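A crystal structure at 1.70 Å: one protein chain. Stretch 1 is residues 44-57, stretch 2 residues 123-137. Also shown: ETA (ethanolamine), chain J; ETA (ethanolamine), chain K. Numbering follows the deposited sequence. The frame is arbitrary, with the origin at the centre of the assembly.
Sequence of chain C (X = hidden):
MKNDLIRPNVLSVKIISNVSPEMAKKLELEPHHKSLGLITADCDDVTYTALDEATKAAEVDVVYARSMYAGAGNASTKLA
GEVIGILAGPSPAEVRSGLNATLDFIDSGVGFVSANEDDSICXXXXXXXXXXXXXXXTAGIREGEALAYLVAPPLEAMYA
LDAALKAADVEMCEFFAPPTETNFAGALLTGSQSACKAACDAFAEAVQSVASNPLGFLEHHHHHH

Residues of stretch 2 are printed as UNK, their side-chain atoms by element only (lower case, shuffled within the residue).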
# COMPACT_ATOMS: atom_id res chain seq x y z
N ASP C 44 9.19 -7.42 9.56
CA ASP C 44 8.00 -7.21 10.37
C ASP C 44 7.58 -8.44 11.20
O ASP C 44 7.39 -8.32 12.40
CB ASP C 44 6.82 -6.69 9.50
CG ASP C 44 6.44 -7.59 8.33
OD1 ASP C 44 7.19 -8.51 7.96
OD2 ASP C 44 5.34 -7.32 7.76
N ASP C 45 7.49 -9.63 10.61
CA ASP C 45 6.93 -10.74 11.39
C ASP C 45 7.87 -11.21 12.50
O ASP C 45 7.40 -11.66 13.57
CB ASP C 45 6.56 -11.89 10.46
CG ASP C 45 5.51 -11.47 9.47
OD1 ASP C 45 4.39 -11.14 9.92
OD2 ASP C 45 5.86 -11.39 8.26
N VAL C 46 9.19 -11.09 12.30
CA VAL C 46 10.14 -11.33 13.41
C VAL C 46 9.88 -10.32 14.51
O VAL C 46 9.85 -10.67 15.70
CB VAL C 46 11.61 -11.28 12.96
CG1 VAL C 46 12.58 -11.20 14.18
CG2 VAL C 46 11.92 -12.53 12.12
N THR C 47 9.66 -9.06 14.14
CA THR C 47 9.42 -8.04 15.15
C THR C 47 8.11 -8.27 15.89
O THR C 47 8.05 -8.12 17.10
CB THR C 47 9.45 -6.64 14.51
OG1 THR C 47 10.76 -6.45 13.97
CG2 THR C 47 9.17 -5.54 15.54
N TYR C 48 7.06 -8.69 15.19
CA TYR C 48 5.79 -8.98 15.86
C TYR C 48 5.95 -10.13 16.87
O TYR C 48 5.35 -10.11 17.96
CB TYR C 48 4.71 -9.34 14.82
CG TYR C 48 4.36 -8.18 13.90
CD1 TYR C 48 4.30 -6.87 14.37
CD2 TYR C 48 4.14 -8.40 12.55
CE1 TYR C 48 3.99 -5.81 13.50
CE2 TYR C 48 3.83 -7.36 11.68
CZ TYR C 48 3.74 -6.06 12.17
OH TYR C 48 3.42 -5.01 11.34
N THR C 49 6.74 -11.13 16.49
CA THR C 49 7.00 -12.26 17.38
C THR C 49 7.80 -11.78 18.60
O THR C 49 7.56 -12.23 19.74
CB THR C 49 7.77 -13.39 16.65
OG1 THR C 49 7.05 -13.75 15.46
CG2 THR C 49 7.90 -14.64 17.51
N ALA C 50 8.76 -10.88 18.35
CA ALA C 50 9.58 -10.32 19.43
C ALA C 50 8.77 -9.46 20.40
O ALA C 50 9.01 -9.50 21.62
CB ALA C 50 10.71 -9.51 18.83
N LEU C 51 7.84 -8.67 19.88
CA LEU C 51 6.96 -7.85 20.71
C LEU C 51 6.08 -8.73 21.59
O LEU C 51 5.81 -8.42 22.75
CB LEU C 51 6.09 -6.94 19.83
CG LEU C 51 6.87 -5.81 19.14
CD1 LEU C 51 6.03 -5.21 18.00
CD2 LEU C 51 7.28 -4.75 20.15
N ASP C 52 5.60 -9.84 21.04
CA ASP C 52 4.87 -10.81 21.85
C ASP C 52 5.75 -11.36 22.98
O ASP C 52 5.31 -11.49 24.13
CB ASP C 52 4.32 -11.93 20.97
CG ASP C 52 3.43 -12.88 21.74
OD1 ASP C 52 2.39 -12.40 22.23
OD2 ASP C 52 3.75 -14.08 21.85
N GLU C 53 7.00 -11.66 22.66
CA GLU C 53 7.93 -12.12 23.68
C GLU C 53 8.08 -11.05 24.76
O GLU C 53 8.15 -11.39 25.95
CB GLU C 53 9.26 -12.48 23.03
CG GLU C 53 10.26 -13.14 23.95
CD GLU C 53 9.86 -14.56 24.36
OE1 GLU C 53 9.28 -15.36 23.58
OE2 GLU C 53 10.15 -14.87 25.51
N ALA C 54 8.13 -9.77 24.37
CA ALA C 54 8.25 -8.68 25.35
C ALA C 54 7.08 -8.67 26.35
O ALA C 54 7.28 -8.38 27.52
CB ALA C 54 8.33 -7.33 24.65
N THR C 55 5.87 -9.03 25.90
CA THR C 55 4.73 -9.04 26.83
C THR C 55 4.83 -10.17 27.87
O THR C 55 4.09 -10.16 28.87
CB THR C 55 3.36 -9.15 26.08
OG1 THR C 55 3.20 -10.47 25.53
CG2 THR C 55 3.20 -8.08 25.00
N LYS C 56 5.74 -11.13 27.67
CA LYS C 56 5.97 -12.18 28.66
C LYS C 56 7.05 -11.76 29.67
O LYS C 56 7.13 -12.28 30.79
CB LYS C 56 6.38 -13.48 27.95
CG LYS C 56 5.30 -14.06 27.07
CD LYS C 56 5.61 -15.48 26.61
CE LYS C 56 6.56 -15.51 25.43
NZ LYS C 56 6.99 -16.93 25.10
N ALA C 57 7.86 -10.79 29.27
CA ALA C 57 9.07 -10.41 30.02
C ALA C 57 8.89 -9.21 30.94
O ALA C 57 9.68 -8.99 31.86
CB ALA C 57 10.20 -10.08 29.02
N UNK C 123 10.56 -17.36 3.49
CA UNK C 123 9.37 -17.64 4.26
C UNK C 123 9.69 -17.71 5.74
O UNK C 123 10.85 -17.84 6.14
c UNK C 123 8.75 -18.98 3.83
c UNK C 123 11.44 -21.59 3.17
c UNK C 123 10.57 -20.52 3.00
c UNK C 123 9.69 -20.15 4.01
c UNK C 123 11.42 -22.29 4.35
o UNK C 123 12.27 -23.36 4.54
c UNK C 123 9.70 -20.88 5.18
c UNK C 123 10.56 -21.93 5.36
N UNK C 124 8.64 -17.61 6.53
CA UNK C 124 8.70 -17.69 7.99
C UNK C 124 7.82 -18.86 8.40
O UNK C 124 6.68 -18.94 7.97
c UNK C 124 7.60 -15.40 12.25
c UNK C 124 9.94 -15.81 11.92
c UNK C 124 9.72 -16.12 10.60
o UNK C 124 9.10 -15.09 14.08
c UNK C 124 8.87 -15.44 12.74
c UNK C 124 8.43 -16.12 10.08
c UNK C 124 8.18 -16.40 8.60
c UNK C 124 7.38 -15.72 10.91
N UNK C 125 8.36 -19.75 9.21
CA UNK C 125 7.61 -20.90 9.70
C UNK C 125 8.01 -21.11 11.15
O UNK C 125 8.84 -21.97 11.46
c UNK C 125 7.88 -22.12 8.86
N UNK C 126 7.46 -20.26 12.01
CA UNK C 126 7.93 -20.13 13.38
C UNK C 126 6.92 -20.78 14.30
O UNK C 126 5.73 -20.44 14.28
n UNK C 126 10.32 -18.79 16.77
c UNK C 126 9.98 -18.77 15.49
c UNK C 126 8.55 -18.37 15.18
c UNK C 126 8.12 -18.66 13.73
o UNK C 126 10.78 -19.06 14.59
N UNK C 127 7.39 -21.71 15.12
CA UNK C 127 6.55 -22.30 16.12
C UNK C 127 6.69 -21.43 17.37
O UNK C 127 7.76 -21.36 17.96
c UNK C 127 6.95 -23.74 16.39
s UNK C 127 5.84 -24.57 17.54
N UNK C 128 5.62 -20.74 17.73
CA UNK C 128 5.57 -19.95 18.96
C UNK C 128 5.03 -20.90 20.01
O UNK C 128 3.84 -21.19 20.05
c UNK C 128 4.68 -18.71 18.81
c UNK C 128 4.61 -17.92 20.13
c UNK C 128 5.16 -17.82 17.68
N UNK C 129 5.92 -21.44 20.84
CA UNK C 129 5.50 -22.54 21.69
C UNK C 129 4.68 -22.04 22.88
O UNK C 129 3.89 -22.80 23.44
o UNK C 129 7.55 -22.55 22.96
c UNK C 129 6.71 -23.34 22.15
N UNK C 130 4.84 -20.76 23.23
CA UNK C 130 4.11 -20.18 24.35
C UNK C 130 3.76 -18.71 24.08
O UNK C 130 4.58 -17.81 24.32
n UNK C 130 6.26 -20.65 30.66
c UNK C 130 4.24 -19.97 26.90
n UNK C 130 4.44 -20.13 29.35
c UNK C 130 5.16 -20.23 28.09
n UNK C 130 4.23 -20.22 31.63
c UNK C 130 4.98 -20.33 30.55
c UNK C 130 4.95 -20.33 25.61
N UNK C 131 2.54 -18.45 23.60
CA UNK C 131 2.17 -17.08 23.22
C UNK C 131 2.11 -16.16 24.45
O UNK C 131 1.76 -16.59 25.54
c UNK C 131 0.87 -17.58 21.10
c UNK C 131 0.81 -17.00 22.52
o UNK C 131 -0.18 -17.68 23.29
N UNK C 132 2.48 -14.89 24.23
CA UNK C 132 2.23 -13.83 25.18
C UNK C 132 0.87 -13.21 24.92
O UNK C 132 0.02 -13.82 24.24
N UNK C 133 0.68 -11.98 25.40
CA UNK C 133 -0.63 -11.37 25.37
C UNK C 133 -0.96 -10.84 23.98
O UNK C 133 -2.13 -10.72 23.61
o UNK C 133 0.09 -9.14 26.05
c UNK C 133 -0.74 -10.23 26.40
N UNK C 134 0.06 -10.54 23.19
CA UNK C 134 -0.16 -9.90 21.90
C UNK C 134 -0.65 -10.88 20.84
O UNK C 134 -1.73 -10.70 20.23
c UNK C 134 -0.02 -7.92 19.61
c UNK C 134 2.05 -8.98 19.10
c UNK C 134 1.97 -8.51 17.81
c UNK C 134 -0.10 -7.46 18.31
o UNK C 134 0.83 -7.30 16.13
c UNK C 134 1.06 -8.69 20.03
c UNK C 134 1.14 -9.23 21.43
c UNK C 134 0.90 -7.75 17.43
N UNK C 135 0.13 -11.93 20.60
CA UNK C 135 -0.24 -12.90 19.55
C UNK C 135 -1.43 -13.76 19.99
O UNK C 135 -2.20 -14.20 19.13
c UNK C 135 0.93 -13.79 19.17
c UNK C 135 1.42 -12.57 16.97
c UNK C 135 1.99 -13.09 18.30
c UNK C 135 3.12 -14.08 18.07
N UNK C 136 -1.60 -14.00 21.29
CA UNK C 136 -2.78 -14.76 21.73
C UNK C 136 -4.05 -13.93 21.45
O UNK C 136 -5.05 -14.47 20.99
c UNK C 136 -2.68 -15.15 23.20
o UNK C 136 -2.64 -14.01 24.04
N UNK C 137 -4.01 -12.63 21.70
CA UNK C 137 -5.17 -11.79 21.38
C UNK C 137 -5.40 -11.70 19.88
O UNK C 137 -6.54 -11.75 19.44
c UNK C 137 -4.98 -8.98 24.06
c UNK C 137 -5.03 -10.38 21.96
c UNK C 137 -5.42 -10.30 23.42
c UNK C 137 -5.25 -8.97 25.57
n UNK C 137 -4.54 -10.07 26.28
CA ETA J . 1.46 -10.64 8.16
N ETA J . 2.44 -9.78 8.76
C ETA J . 2.11 -11.34 6.99
O ETA J . 2.39 -10.41 5.96
CA ETA K . 8.07 -10.35 5.37
N ETA K . 7.64 -8.98 5.21
C ETA K . 9.58 -10.45 5.23
O ETA K . 10.27 -9.62 6.13
O HOH W 1 7.16 -18.88 22.76

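Position 123 carries one carbon followed by a six-carbon ring bearing an oxygen, out of reach of the helix 44-57; it is Tyr123. Position 124 has the same make-up, but its CA-to-CB bond points toward the helix. Its ring packs against Val46, and its terminal oxygen lies 2.8 Å from OG1 of Thr49. This is Tyr124, whose OH donates a hydrogen bond to that OG1; the Thr49 hydroxyl in turn donates to the backbone O of Asp45, 2.8 Å from OG1.

Position 125, a single carbon without contact, is Ala125. At 126, three carbons end in one oxygen and one nitrogen, an amide that only grazes the CG2 of Thr49: Gln126. Position 127, one carbon and a sulfur directed out of reach, is Cys127. Three carbons forked at CB, near Thr49 and Asp52, make 128 Val128.

Position 129, a carbon and an oxygen without contact, is Ser129. Position 130 extends through three carbons and a nitrogen to a carbon with two more nitrogens, a guanidinium; its CB lies 4.0 Å from Lys56 NZ, and its backbone O accepts a hydrogen bond from Lys56 NZ at 2.7 Å. This is Arg130, and water 1 joins Lys56 NZ to Arg130 N. Position 131 branches at CB into one oxygen and one carbon, its CA 3.7 Å from Asp52 OD2, hence Thr131.

Position 132 has no side-chain atoms and is Gly132. An ideal CB would lie 2.3 Å from Thr55 OG1 and 2.6 Å from Asp52 O, both clashes, so the close approach depends on the bare CA. Position 133 has one carbon and an oxygen, the oxygen 3.3 Å from Thr55 CB, while its backbone N donates to Thr55 OG1 at 2.9 Å: Ser133. Position 134 has one carbon, then a six-carbon ring bearing an oxygen, its edge near the backbone O of Tyr48: Tyr134. Four carbons forked at the second, close to Thr49 and Asp52, identify 135 as Leu135. Position 136, a carbon and an oxygen, is Ser136, whose OG donates a hydrogen bond to Gly132 O. Position 137, four carbons ending in nitrogen, out of reach, is Lys137.

The contact centres on Asp52, whose carboxylate meets the start of the second helix. Its OD2 accepts from Gly132 N at 2.8 Å, while OD1 accepts from Leu135 N at 2.8 Å and, weakly, from Tyr134 N at 3.1 Å. Thr55 takes up the intervening NH of Ser133. Amides at a helix start lack partners within their own helix; here side chains of the first helix supply them. Lys56 adds its hydrogen bond just before this helix, Tyr124 nearer the start of stretch 1.

Stretch 2 123-137: YYAQCVSRTGSYLSK
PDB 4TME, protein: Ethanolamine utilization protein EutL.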